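Local coordinates for Boca/mesd chaperone for ywtd beta-propeller-egf protein 1 (Caenorhabditis elegans, PDB 3OFG) that probably acts in the endoplasmic reticulum as a chaperone for the folding and maturation of LDL-receptor-type YWTD beta-propeller/EGF modules, and is represented here by its structured domain, at residues A[33-38]-A[80-85]; A[37-42]-A[74-79]; A[50-55]-A[60-65]; A[68-73]-A[86-91]. All coordinates share one frame; numbering follows the deposited sequence. Where two conformers were deposited one is given.

Contact 1: residues A[33-38]-A[80-85]; sequences EKWTQI and QEFVSE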
loop_
_atom_site.group_PDB
_atom_site.type_symbol
_atom_site.label_atom_id
_atom_site.label_comp_id
_atom_site.label_asym_id
_atom_site.label_seq_id
_atom_site.Cartn_x
_atom_site.Cartn_y
_atom_site.Cartn_z
ATOM N N GLU A 33 -15.270 -1.499 2.528
ATOM C CA GLU A 33 -15.094 -0.235 3.232
ATOM C C GLU A 33 -15.745 -0.313 4.606
ATOM O O GLU A 33 -15.137 0.148 5.599
ATOM C CB GLU A 33 -15.636 0.935 2.412
ATOM C CG GLU A 33 -14.785 1.197 1.164
ATOM C CD GLU A 33 -15.111 2.448 0.382
ATOM O OE1 GLU A 33 -15.974 3.225 0.818
ATOM O OE2 GLU A 33 -14.463 2.654 -0.671
ATOM N N LYS A 34 -16.915 -0.916 4.720
ATOM C CA LYS A 34 -17.583 -1.043 5.998
ATOM C C LYS A 34 -16.727 -1.842 6.957
ATOM O O LYS A 34 -16.447 -1.432 8.098
ATOM C CB LYS A 34 -18.935 -1.731 5.834
ATOM C CG LYS A 34 -19.602 -2.085 7.147
ATOM C CD LYS A 34 -20.970 -2.720 6.961
ATOM C CE LYS A 34 -21.515 -3.262 8.259
ATOM N NZ LYS A 34 -22.887 -3.826 8.062
ATOM N N TRP A 35 -16.337 -3.039 6.532
ATOM C CA TRP A 35 -15.721 -3.966 7.470
ATOM C C TRP A 35 -14.280 -3.620 7.796
ATOM O O TRP A 35 -13.855 -3.810 8.937
ATOM C CB TRP A 35 -15.888 -5.428 6.993
ATOM C CG TRP A 35 -17.300 -5.831 7.259
ATOM C CD1 TRP A 35 -18.343 -5.874 6.365
ATOM C CD2 TRP A 35 -17.856 -6.100 8.538
ATOM N NE1 TRP A 35 -19.513 -6.170 7.025
ATOM C CE2 TRP A 35 -19.232 -6.313 8.357
ATOM C CE3 TRP A 35 -17.319 -6.197 9.823
ATOM C CZ2 TRP A 35 -20.084 -6.629 9.425
ATOM C CZ3 TRP A 35 -18.172 -6.516 10.878
ATOM C CH2 TRP A 35 -19.527 -6.738 10.662
ATOM N N THR A 36 -13.527 -3.075 6.849
ATOM C CA THR A 36 -12.167 -2.660 7.180
ATOM C C THR A 36 -12.177 -1.554 8.206
ATOM O O THR A 36 -11.314 -1.533 9.082
ATOM C CB THR A 36 -11.312 -2.276 5.961
ATOM O OG1 THR A 36 -11.949 -1.244 5.208
ATOM C CG2 THR A 36 -11.086 -3.494 5.082
ATOM N N GLN A 37 -13.147 -0.658 8.170
ATOM C CA GLN A 37 -13.177 0.379 9.180
ATOM C C GLN A 37 -13.571 -0.179 10.533
ATOM O O GLN A 37 -13.029 0.243 11.544
ATOM C CB GLN A 37 -14.102 1.523 8.807
ATOM C CG GLN A 37 -13.860 2.661 9.757
ATOM C CD GLN A 37 -14.349 4.002 9.294
ATOM O OE1 GLN A 37 -13.999 4.482 8.206
ATOM N NE2 GLN A 37 -15.086 4.670 10.170
ATOM N N ILE A 38 -14.479 -1.138 10.566
ATOM C CA ILE A 38 -14.843 -1.796 11.818
ATOM C C ILE A 38 -13.637 -2.516 12.410
ATOM O O ILE A 38 -13.343 -2.390 13.619
ATOM C CB ILE A 38 -16.054 -2.742 11.645
ATOM C CG1 ILE A 38 -17.315 -1.920 11.386
ATOM C CG2 ILE A 38 -16.239 -3.645 12.857
ATOM C CD1 ILE A 38 -18.463 -2.742 10.821
ATOM N N GLN A 80 -11.747 -13.217 11.806
ATOM C CA GLN A 80 -12.955 -12.527 11.379
ATOM C C GLN A 80 -13.597 -13.198 10.170
ATOM O O GLN A 80 -12.916 -13.644 9.251
ATOM C CB GLN A 80 -12.635 -11.050 11.062
ATOM C CG GLN A 80 -11.883 -10.297 12.163
ATOM C CD GLN A 80 -12.495 -10.478 13.527
ATOM O OE1 GLN A 80 -13.694 -10.258 13.714
ATOM N NE2 GLN A 80 -11.690 -10.882 14.479
ATOM N N GLU A 81 -14.925 -13.254 10.193
ATOM C CA GLU A 81 -15.667 -13.988 9.183
ATOM C C GLU A 81 -15.400 -13.542 7.746
ATOM O O GLU A 81 -15.384 -14.361 6.823
ATOM C CB GLU A 81 -17.155 -13.912 9.474
ATOM C CG GLU A 81 -17.977 -14.792 8.562
ATOM C CD GLU A 81 -19.474 -14.552 8.691
ATOM O OE1 GLU A 81 -19.930 -13.970 9.699
ATOM O OE2 GLU A 81 -20.190 -14.948 7.762
ATOM N N PHE A 82 -15.243 -12.244 7.538
ATOM C CA PHE A 82 -15.197 -11.691 6.183
ATOM C C PHE A 82 -13.789 -11.495 5.635
ATOM O O PHE A 82 -13.612 -10.939 4.542
ATOM C CB PHE A 82 -15.976 -10.380 6.144
ATOM C CG PHE A 82 -17.407 -10.517 6.590
ATOM C CD1 PHE A 82 -18.126 -11.661 6.304
ATOM C CD2 PHE A 82 -18.033 -9.501 7.297
ATOM C CE1 PHE A 82 -19.432 -11.803 6.706
ATOM C CE2 PHE A 82 -19.345 -9.650 7.711
ATOM C CZ PHE A 82 -20.034 -10.798 7.405
ATOM N N VAL A 83 -12.784 -11.958 6.366
ATOM C CA VAL A 83 -11.387 -11.881 5.938
ATOM C C VAL A 83 -11.030 -13.136 5.192
ATOM O O VAL A 83 -11.193 -14.240 5.700
ATOM C CB VAL A 83 -10.458 -11.697 7.160
ATOM C CG1 VAL A 83 -9.008 -11.929 6.777
ATOM C CG2 VAL A 83 -10.627 -10.294 7.744
ATOM N N SER A 84 -10.585 -12.980 3.954
ATOM C CA SER A 84 -10.272 -14.120 3.111
ATOM C C SER A 84 -8.802 -14.491 3.206
ATOM O O SER A 84 -8.429 -15.662 3.154
ATOM C CB SER A 84 -10.650 -13.796 1.682
ATOM O OG SER A 84 -9.946 -12.652 1.216
ATOM N N GLU A 85 -7.964 -13.484 3.394
ATOM C CA GLU A 85 -6.545 -13.708 3.457
ATOM C C GLU A 85 -5.865 -12.498 4.059
ATOM O O GLU A 85 -6.399 -11.399 4.092
ATOM C CB GLU A 85 -5.996 -13.974 2.052
#
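Phe82 drives the CD2-CE2 edge of its ring into a face of the Trp35 indole, and this single aromatic pair makes the contact. Before it, Gln80 to Val83 form a type I beta turn, closed by a weak bond from Val83 N to Gln80 O at 3.3 Å, while Gln80 NE2 is held by Phe76 O of helix 70-78. At Phe82 the approach is T-shaped, the ring planes of Trp35 and Phe82 standing 71° apart. Phe82 CE2 comes within 3.4 Å of Trp35 CE2, toward the NE1 side, while Phe82 CD2 sits over the bond shared by the two indole rings. Trp35 has CG beside its backbone N, opposite the carbonyl carbon (chi1 -76°), which carries the indole toward the turn. The pair ties helix 29-45 of this alpha/beta sandwich to the turn leading from helix 70-78 into strand 83-89. The opposite indole face carries Lys34 CE and Ile38 CD1 from the same helix, and Phe31 meets both rings. A serine at Trp35 would probably leave the Phe82 edge without its aromatic face and open a gap beside Phe31. Val83 then begins the strand, its side chain against Trp39.

Contact 2: residues A[37-42]-A[74-79]; sequences QIWQSQ and KKFLLK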
loop_
_atom_site.group_PDB
_atom_site.type_symbol
_atom_site.label_atom_id
_atom_site.label_comp_id
_atom_site.label_asym_id
_atom_site.label_seq_id
_atom_site.Cartn_x
_atom_site.Cartn_y
_atom_site.Cartn_z
ATOM N N GLN A 37 -13.147 -0.658 8.170
ATOM C CA GLN A 37 -13.177 0.379 9.180
ATOM C C GLN A 37 -13.571 -0.179 10.533
ATOM O O GLN A 37 -13.029 0.243 11.544
ATOM C CB GLN A 37 -14.102 1.523 8.807
ATOM C CG GLN A 37 -13.860 2.661 9.757
ATOM C CD GLN A 37 -14.349 4.002 9.294
ATOM O OE1 GLN A 37 -13.999 4.482 8.206
ATOM N NE2 GLN A 37 -15.086 4.670 10.170
ATOM N N ILE A 38 -14.479 -1.138 10.566
ATOM C CA ILE A 38 -14.843 -1.796 11.818
ATOM C C ILE A 38 -13.637 -2.516 12.410
ATOM O O ILE A 38 -13.343 -2.390 13.619
ATOM C CB ILE A 38 -16.054 -2.742 11.645
ATOM C CG1 ILE A 38 -17.315 -1.920 11.386
ATOM C CG2 ILE A 38 -16.239 -3.645 12.857
ATOM C CD1 ILE A 38 -18.463 -2.742 10.821
ATOM N N TRP A 39 -12.928 -3.290 11.601
ATOM C CA TRP A 39 -11.726 -3.973 12.101
ATOM C C TRP A 39 -10.703 -2.961 12.592
ATOM O O TRP A 39 -10.056 -3.189 13.617
ATOM C CB TRP A 39 -11.131 -4.916 11.066
ATOM C CG TRP A 39 -12.091 -5.967 10.634
ATOM C CD1 TRP A 39 -13.039 -6.577 11.402
ATOM C CD2 TRP A 39 -12.218 -6.521 9.318
ATOM N NE1 TRP A 39 -13.749 -7.484 10.637
ATOM C CE2 TRP A 39 -13.264 -7.450 9.364
ATOM C CE3 TRP A 39 -11.548 -6.307 8.111
ATOM C CZ2 TRP A 39 -13.651 -8.175 8.234
ATOM C CZ3 TRP A 39 -11.951 -7.016 6.992
ATOM C CH2 TRP A 39 -13.001 -7.922 7.067
ATOM N N GLN A 40 -10.540 -1.852 11.885
ATOM C CA GLN A 40 -9.632 -0.804 12.332
ATOM C C GLN A 40 -10.050 -0.312 13.714
ATOM O O GLN A 40 -9.198 -0.100 14.601
ATOM C CB GLN A 40 -9.626 0.344 11.332
ATOM C CG GLN A 40 -8.794 1.543 11.770
ATOM C CD GLN A 40 -8.976 2.715 10.848
ATOM O OE1 GLN A 40 -10.090 2.983 10.377
ATOM N NE2 GLN A 40 -7.899 3.444 10.602
ATOM N N SER A 41 -11.341 -0.110 13.924
ATOM C CA SER A 41 -11.817 0.338 15.243
ATOM C C SER A 41 -11.546 -0.693 16.330
ATOM O O SER A 41 -11.060 -0.357 17.430
ATOM C CB SER A 41 -13.316 0.622 15.208
ATOM O OG SER A 41 -13.598 1.755 14.397
ATOM N N GLN A 42 -11.825 -1.958 16.056
ATOM C CA GLN A 42 -11.575 -3.017 17.008
ATOM C C GLN A 42 -10.085 -3.128 17.333
ATOM O O GLN A 42 -9.695 -3.265 18.515
ATOM C CB GLN A 42 -12.114 -4.347 16.488
ATOM C CG GLN A 42 -13.613 -4.378 16.379
ATOM C CD GLN A 42 -14.060 -5.708 15.832
ATOM O OE1 GLN A 42 -14.026 -5.936 14.633
ATOM N NE2 GLN A 42 -14.346 -6.646 16.723
ATOM N N LYS A 74 -2.611 -9.459 12.256
ATOM C CA LYS A 74 -2.916 -10.571 11.363
ATOM C C LYS A 74 -3.704 -11.649 12.102
ATOM O O LYS A 74 -4.658 -12.188 11.581
ATOM C CB LYS A 74 -1.618 -11.135 10.754
ATOM C CG LYS A 74 -1.822 -12.382 9.938
ATOM C CD LYS A 74 -0.565 -12.776 9.165
ATOM C CE LYS A 74 -0.802 -14.068 8.425
ATOM N NZ LYS A 74 0.412 -14.514 7.687
ATOM N N LYS A 75 -3.286 -11.967 13.322
ATOM C CA LYS A 75 -3.965 -12.976 14.124
ATOM C C LYS A 75 -5.420 -12.586 14.350
ATOM O O LYS A 75 -6.325 -13.397 14.179
ATOM C CB LYS A 75 -3.227 -13.164 15.460
ATOM C CG LYS A 75 -3.955 -14.016 16.473
ATOM C CD LYS A 75 -3.128 -14.137 17.754
ATOM N N PHE A 76 -5.659 -11.332 14.728
ATOM C CA PHE A 76 -7.021 -10.841 14.928
ATOM C C PHE A 76 -7.848 -10.961 13.635
ATOM O O PHE A 76 -8.982 -11.434 13.627
ATOM C CB PHE A 76 -6.997 -9.377 15.372
ATOM C CG PHE A 76 -8.354 -8.724 15.360
ATOM C CD1 PHE A 76 -9.191 -8.846 16.455
ATOM C CD2 PHE A 76 -8.813 -8.020 14.248
ATOM C CE1 PHE A 76 -10.454 -8.250 16.457
ATOM C CE2 PHE A 76 -10.090 -7.439 14.238
ATOM C CZ PHE A 76 -10.904 -7.568 15.341
ATOM N N LEU A 77 -7.278 -10.486 12.526
ATOM C CA LEU A 77 -8.026 -10.463 11.266
ATOM C C LEU A 77 -8.408 -11.855 10.802
ATOM O O LEU A 77 -9.499 -12.076 10.288
ATOM C CB LEU A 77 -7.233 -9.740 10.191
ATOM C CG LEU A 77 -7.176 -8.232 10.381
ATOM C CD1 LEU A 77 -6.131 -7.645 9.443
ATOM C CD2 LEU A 77 -8.533 -7.587 10.128
ATOM N N LEU A 78 -7.517 -12.826 11.003
ATOM C CA LEU A 78 -7.798 -14.169 10.537
ATOM C C LEU A 78 -8.893 -14.846 11.371
ATOM O O LEU A 78 -9.385 -15.902 10.976
ATOM C CB LEU A 78 -6.518 -14.997 10.456
ATOM C CG LEU A 78 -5.600 -14.583 9.303
ATOM C CD1 LEU A 78 -4.290 -15.324 9.424
ATOM C CD2 LEU A 78 -6.245 -14.849 7.961
ATOM N N LYS A 79 -9.294 -14.245 12.487
ATOM C CA LYS A 79 -10.456 -14.717 13.254
ATOM C C LYS A 79 -11.788 -14.144 12.752
ATOM O O LYS A 79 -12.852 -14.520 13.223
ATOM C CB LYS A 79 -10.315 -14.334 14.732
ATOM C CG LYS A 79 -9.250 -15.103 15.484
ATOM C CD LYS A 79 -9.079 -14.558 16.894
ATOM C CE LYS A 79 -8.104 -15.424 17.687
ATOM N NZ LYS A 79 -7.782 -14.853 19.016
#
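Leu77 sets its CD2 methyl against the base of Trp39, 3.8 Å from Trp39 CB and as near to CE3, while Phe76 brings its outer carbons to the same helix. Phe76 CE2 lies 4.2 Å from Trp39 CD1, a looser touch in which the two side chains slant across each other. The far end of the Phe76 ring meets Gln42: CZ is 3.6 Å from Gln42 OE1, and Gln42 CB is equally close. The edge of the Phe76 ring, at CZ, abuts the flat face of the Gln42 amide, planes 83° apart, so the oxygen is not singled out.

Torsions separate the two neighbours on helix 70-78. Phe76 has CG anti to the backbone N (chi1 170°), which carries its ring toward Gln42, whereas Leu77 keeps CG beside the backbone N and reaches the indole with one methyl. Farther out, Trp39 also packs on Val83 and Val17, and Leu77 rests on Leu13 and Val15, both on strand 12-17. The axes of the short helical segments 37-42 and 74-78 come within 11.2 Å, their N-to-C directions 131° apart, leaving the larger side chains to bridge them. Such apolar packing between two helices lying on one face of an antiparallel sheet is characteristic of a two-layer alpha/beta sandwich.

Contact 3: residues A[50-55]-A[60-65]; sequences LQVFVI and AIFMFK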
loop_
_atom_site.group_PDB
_atom_site.type_symbol
_atom_site.label_atom_id
_atom_site.label_comp_id
_atom_site.label_asym_id
_atom_site.label_seq_id
_atom_site.Cartn_x
_atom_site.Cartn_y
_atom_site.Cartn_z
ATOM N N LEU A 50 -3.440 1.969 13.168
ATOM C CA LEU A 50 -3.134 1.703 11.775
ATOM C C LEU A 50 -3.933 2.652 10.901
ATOM O O LEU A 50 -4.941 3.199 11.323
ATOM C CB LEU A 50 -3.412 0.240 11.408
ATOM C CG LEU A 50 -4.865 -0.149 11.566
ATOM C CD1 LEU A 50 -5.624 0.048 10.252
ATOM C CD2 LEU A 50 -5.047 -1.586 12.046
ATOM N N GLN A 51 -3.468 2.815 9.669
ATOM C CA GLN A 51 -4.133 3.600 8.630
ATOM C C GLN A 51 -4.613 2.636 7.549
ATOM O O GLN A 51 -3.867 1.730 7.161
ATOM C CB GLN A 51 -3.143 4.632 8.059
ATOM C CG GLN A 51 -3.721 5.546 6.995
ATOM C CD GLN A 51 -2.785 6.690 6.638
ATOM O OE1 GLN A 51 -1.630 6.683 6.998
ATOM N NE2 GLN A 51 -3.306 7.670 5.931
ATOM N N VAL A 52 -5.827 2.810 7.056
ATOM C CA VAL A 52 -6.398 1.941 6.037
ATOM C C VAL A 52 -6.445 2.612 4.677
ATOM O O VAL A 52 -6.856 3.763 4.553
ATOM C CB VAL A 52 -7.856 1.584 6.383
ATOM C CG1 VAL A 52 -8.465 0.656 5.347
ATOM C CG2 VAL A 52 -7.941 0.944 7.763
ATOM N N PHE A 53 -6.040 1.875 3.653
ATOM C CA PHE A 53 -6.200 2.288 2.270
ATOM C C PHE A 53 -6.923 1.159 1.547
ATOM O O PHE A 53 -6.388 0.071 1.438
ATOM C CB PHE A 53 -4.841 2.558 1.592
ATOM C CG PHE A 53 -3.999 3.592 2.289
ATOM C CD1 PHE A 53 -4.099 4.923 1.949
ATOM C CD2 PHE A 53 -3.127 3.224 3.275
ATOM C CE1 PHE A 53 -3.314 5.880 2.611
ATOM C CE2 PHE A 53 -2.353 4.167 3.922
ATOM C CZ PHE A 53 -2.450 5.480 3.576
ATOM N N VAL A 54 -8.113 1.408 1.021
ATOM C CA VAL A 54 -8.838 0.422 0.232
ATOM C C VAL A 54 -8.306 0.537 -1.191
ATOM O O VAL A 54 -8.533 1.535 -1.873
ATOM C CB VAL A 54 -10.362 0.639 0.343
ATOM C CG1 VAL A 54 -11.108 -0.365 -0.536
ATOM C CG2 VAL A 54 -10.782 0.520 1.806
ATOM N N ILE A 55 -7.547 -0.456 -1.621
ATOM C CA ILE A 55 -6.827 -0.381 -2.893
ATOM C C ILE A 55 -7.484 -1.191 -4.003
ATOM O O ILE A 55 -7.131 -1.047 -5.168
ATOM C CB ILE A 55 -5.355 -0.825 -2.735
ATOM C CG1 ILE A 55 -5.244 -2.258 -2.190
ATOM C CG2 ILE A 55 -4.610 0.166 -1.844
ATOM C CD1 ILE A 55 -3.851 -2.855 -2.372
ATOM N N ALA A 60 -7.643 -4.368 0.981
ATOM C CA ALA A 60 -7.163 -3.163 1.641
ATOM C C ALA A 60 -5.760 -3.343 2.192
ATOM O O ALA A 60 -5.306 -4.449 2.444
ATOM C CB ALA A 60 -8.124 -2.763 2.747
ATOM N N ILE A 61 -5.092 -2.223 2.407
ATOM C CA ILE A 61 -3.820 -2.187 3.104
ATOM C C ILE A 61 -4.063 -1.601 4.484
ATOM O O ILE A 61 -4.748 -0.581 4.623
ATOM C CB ILE A 61 -2.794 -1.284 2.366
ATOM C CG1 ILE A 61 -2.482 -1.876 1.014
ATOM C CG2 ILE A 61 -1.512 -1.076 3.219
ATOM C CD1 ILE A 61 -1.601 -0.944 0.164
ATOM N N PHE A 62 -3.509 -2.235 5.504
ATOM C CA PHE A 62 -3.405 -1.682 6.854
ATOM C C PHE A 62 -1.930 -1.335 7.077
ATOM O O PHE A 62 -1.074 -2.239 7.055
ATOM C CB PHE A 62 -3.826 -2.706 7.914
ATOM C CG PHE A 62 -5.310 -2.929 8.030
ATOM C CD1 PHE A 62 -6.217 -2.447 7.092
ATOM C CD2 PHE A 62 -5.795 -3.632 9.105
ATOM C CE1 PHE A 62 -7.578 -2.691 7.244
ATOM C CE2 PHE A 62 -7.153 -3.861 9.260
ATOM C CZ PHE A 62 -8.032 -3.392 8.342
HETATM N N MSE A 63 -1.617 -0.056 7.240
HETATM C CA MSE A 63 -0.267 0.394 7.547
HETATM C C MSE A 63 -0.153 0.647 9.038
HETATM O O MSE A 63 -0.994 1.322 9.611
HETATM C CB MSE A 63 0.050 1.701 6.813
HETATM C CG MSE A 63 0.210 1.563 5.299
HETATM SE SE MSE A 63 1.293 2.978 4.455
HETATM C CE MSE A 63 2.584 3.338 5.884
ATOM N N PHE A 64 0.868 0.086 9.671
ATOM C CA PHE A 64 1.000 0.177 11.115
ATOM C C PHE A 64 1.820 1.352 11.559
ATOM O O PHE A 64 2.831 1.697 10.947
ATOM C CB PHE A 64 1.583 -1.132 11.632
ATOM C CG PHE A 64 0.698 -2.282 11.359
ATOM C CD1 PHE A 64 -0.457 -2.464 12.104
ATOM C CD2 PHE A 64 0.965 -3.129 10.300
ATOM C CE1 PHE A 64 -1.334 -3.490 11.805
ATOM C CE2 PHE A 64 0.112 -4.159 10.010
ATOM C CZ PHE A 64 -1.047 -4.339 10.760
ATOM N N LYS A 65 1.401 1.955 12.651
ATOM C CA LYS A 65 2.233 2.936 13.321
ATOM C C LYS A 65 3.441 2.232 13.942
ATOM O O LYS A 65 4.561 2.726 13.878
ATOM C CB LYS A 65 1.409 3.668 14.360
ATOM C CG LYS A 65 2.222 4.659 15.184
ATOM C CD LYS A 65 1.360 5.341 16.238
#
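A beta hairpin joins strands 50-56 and 59-64, and residues 50-55 and 60-65 form its antiparallel pairing. In the hydrogen-bonded pairs, Ile61 N to Phe53 O is 2.8 Å and nearly straight (172° at the hydrogen); Gln51 N to Met63 O, Met63 N to Gln51 O and Phe53 N to Ile61 O are each 2.9 Å. Leu50-Phe64, Val52-Phe62 and Val54-Ala60 are non-hydrogen-bonded pairs. On their face Phe62 is central: Leu50 CD1 lies over its ring, 4.0 Å from the centroid in a CH-pi contact, and Val52 CG2 comes to 3.7 Å from Phe62 CE1. Leu50 attains this with CG between its backbone N and carbonyl carbon (chi1 62°). Replacing Phe62 with alanine would probably leave the Leu50 and Val52 methyls facing a gap. On the other face, Met63, a selenomethionine, places SE 3.9 Å from Phe53 CE2, an oblique Met-aromatic contact. At the hairpin end Ile55 CD1 meets Ile61 CG1 at 3.8 Å. The Met63 face turns to the second subunit, whose Phe14 meets the Phe53 ring and whose Ser92 N and Gly90 O bind the Gln51 amide. The Phe62 face is covered by helices 29-45 and 70-78, and strand 59-64 pairs on its other edge with strand 12-17.

Contact 4: residues A[68-73]-A[86-91]; sequences EQAFEA and VTIEGQ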
loop_
_atom_site.group_PDB
_atom_site.type_symbol
_atom_site.label_atom_id
_atom_site.label_comp_id
_atom_site.label_asym_id
_atom_site.label_seq_id
_atom_site.Cartn_x
_atom_site.Cartn_y
_atom_site.Cartn_z
ATOM N N GLU A 68 5.871 -3.732 14.896
ATOM C CA GLU A 68 5.942 -4.856 15.826
ATOM C C GLU A 68 4.572 -5.510 16.054
ATOM O O GLU A 68 4.497 -6.670 16.452
ATOM C CB GLU A 68 6.512 -4.387 17.174
ATOM N N GLN A 69 3.498 -4.757 15.799
ATOM C CA GLN A 69 2.136 -5.218 16.054
ATOM C C GLN A 69 1.499 -5.931 14.872
ATOM O O GLN A 69 0.347 -6.340 14.939
ATOM C CB GLN A 69 1.264 -4.036 16.462
ATOM C CG GLN A 69 1.787 -3.349 17.718
ATOM C CD GLN A 69 0.871 -2.275 18.185
ATOM O OE1 GLN A 69 0.610 -1.315 17.485
ATOM N NE2 GLN A 69 0.353 -2.439 19.381
ATOM N N ALA A 70 2.245 -6.087 13.784
ATOM C CA ALA A 70 1.679 -6.657 12.563
ATOM C C ALA A 70 1.144 -8.046 12.798
ATOM O O ALA A 70 0.113 -8.426 12.232
ATOM C CB ALA A 70 2.728 -6.699 11.460
ATOM N N PHE A 71 1.827 -8.828 13.614
ATOM C CA PHE A 71 1.394 -10.171 13.860
ATOM C C PHE A 71 0.144 -10.242 14.717
ATOM O O PHE A 71 -0.697 -11.068 14.474
ATOM C CB PHE A 71 2.562 -10.979 14.420
ATOM C CG PHE A 71 3.632 -11.178 13.395
ATOM C CD1 PHE A 71 3.489 -12.152 12.440
ATOM C CD2 PHE A 71 4.695 -10.309 13.310
ATOM C CE1 PHE A 71 4.430 -12.299 11.450
ATOM C CE2 PHE A 71 5.653 -10.460 12.313
ATOM C CZ PHE A 71 5.501 -11.445 11.382
ATOM N N GLU A 72 0.038 -9.366 15.701
ATOM C CA GLU A 72 -1.180 -9.279 16.504
ATOM C C GLU A 72 -2.350 -8.943 15.585
ATOM O O GLU A 72 -3.433 -9.513 15.715
ATOM C CB GLU A 72 -1.014 -8.189 17.578
ATOM C CG GLU A 72 -2.258 -7.917 18.418
ATOM C CD GLU A 72 -2.060 -6.800 19.448
ATOM O OE1 GLU A 72 -0.934 -6.260 19.571
ATOM O OE2 GLU A 72 -3.051 -6.450 20.127
ATOM N N ALA A 73 -2.143 -8.029 14.650
ATOM C CA ALA A 73 -3.226 -7.629 13.754
ATOM C C ALA A 73 -3.601 -8.744 12.802
ATOM O O ALA A 73 -4.775 -8.963 12.568
ATOM C CB ALA A 73 -2.869 -6.373 12.978
ATOM N N VAL A 86 -4.647 -12.702 4.500
ATOM C CA VAL A 86 -3.884 -11.631 5.109
ATOM C C VAL A 86 -2.433 -11.940 4.896
ATOM O O VAL A 86 -1.962 -13.036 5.244
ATOM C CB VAL A 86 -4.091 -11.511 6.623
ATOM C CG1 VAL A 86 -3.229 -10.389 7.197
ATOM C CG2 VAL A 86 -5.548 -11.264 6.969
ATOM N N THR A 87 -1.699 -10.998 4.334
ATOM C CA THR A 87 -0.249 -11.156 4.192
ATOM C C THR A 87 0.447 -9.950 4.780
ATOM O O THR A 87 -0.123 -8.836 4.805
ATOM C CB THR A 87 0.150 -11.323 2.732
ATOM O OG1 THR A 87 -0.236 -10.165 1.994
ATOM C CG2 THR A 87 -0.523 -12.546 2.124
ATOM N N ILE A 88 1.676 -10.112 5.240
ATOM C CA ILE A 88 2.442 -9.031 5.837
ATOM C C ILE A 88 3.611 -8.792 4.925
ATOM O O ILE A 88 4.273 -9.747 4.493
ATOM C CB ILE A 88 2.949 -9.405 7.210
ATOM C CG1 ILE A 88 1.786 -9.624 8.174
ATOM C CG2 ILE A 88 3.810 -8.304 7.773
ATOM C CD1 ILE A 88 2.193 -10.302 9.477
ATOM N N GLU A 89 3.860 -7.532 4.588
ATOM C CA GLU A 89 5.010 -7.185 3.764
ATOM C C GLU A 89 5.767 -5.994 4.311
ATOM O O GLU A 89 5.189 -5.065 4.856
ATOM C CB GLU A 89 4.606 -6.907 2.302
ATOM C CG GLU A 89 4.234 -8.157 1.481
ATOM N N GLY A 90 7.084 -6.061 4.156
ATOM C CA GLY A 90 7.940 -4.915 4.359
ATOM C C GLY A 90 8.300 -4.329 3.011
ATOM O O GLY A 90 7.725 -4.657 1.992
ATOM N N GLN A 91 9.284 -3.455 3.021
ATOM C CA GLN A 91 9.715 -2.788 1.799
ATOM C C GLN A 91 10.172 -3.802 0.763
ATOM O O GLN A 91 10.734 -4.865 1.087
ATOM C CB GLN A 91 10.853 -1.837 2.096
ATOM C CG GLN A 91 12.117 -2.562 2.521
ATOM C CD GLN A 91 13.202 -1.621 3.004
ATOM O OE1 GLN A 91 13.810 -1.853 4.055
ATOM N NE2 GLN A 91 13.470 -0.553 2.243
#
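Ile88 sends its CD1 methyl over a face of the Phe71 ring, and this CH-pi contact is the most distinctive feature of the pairing. The methyl carbon lies 3.9 Å from the ring centroid, 24° off the ring normal, and is displaced toward the rim, where Phe71 CE1 is nearest at 3.6 Å. The two side chains cross at about a right angle. Although the Phe71 CB points away from the strand, CG stands beside the backbone N (chi1 -68°), and from there the ring swings back until one face reaches the isoleucine.

Aliphatic packing supplies the rest. Ala70 CB is 4.1 Å from Ile88 CD1 and 4.2 Å from Ile88 CG2, so both branches of the isoleucine meet the small methyl of the first helical turn. CD1 also comes to 3.9 Å from Ala70 O. It thus rests in the angle formed by Ala70 and Phe71, two successive residues of helix 70-78.

Backbone bonds hold each side in place but do not cross between the segments. Ala73 N bonds to Gln69 O at 3.0 Å, linking the first turn of the helix to the 3-10 segment before it, while Thr87 and Glu89 pair with Phe14 and Met12 of strand 12-17. Ile88, between these two, packs on Leu13 and Lys74 as well, and Ala70 also packs on Phe64 of strand 59-64.

Helix start and strand 83-89 are thus held by hydrophobic burial, close packing and the CH-pi contact, with no hydrogen bond or ion pair across.

How the contacts relate
Contact 3 is the sheet itself, knit by directional backbone bonds with mostly apolar side chains on both faces, whereas the other three join helices to one another, to a turn or to strand 83-89 without a hydrogen bond across. Contacts 1 and 2 share helix 29-45 and merge where Val83 and Phe82 touch Trp39; the former is an aromatic pair at the surface, the latter partly buried and mixed. Contact 4 uses the other ends of helix 70-78 and strand 83-89, about 16 Å from contact 1 between centres. Leu77 against Phe62 and Phe64 against Ala73 connect contact 3 to contacts 2 and 4. The second subunit is met most extensively at contact 3.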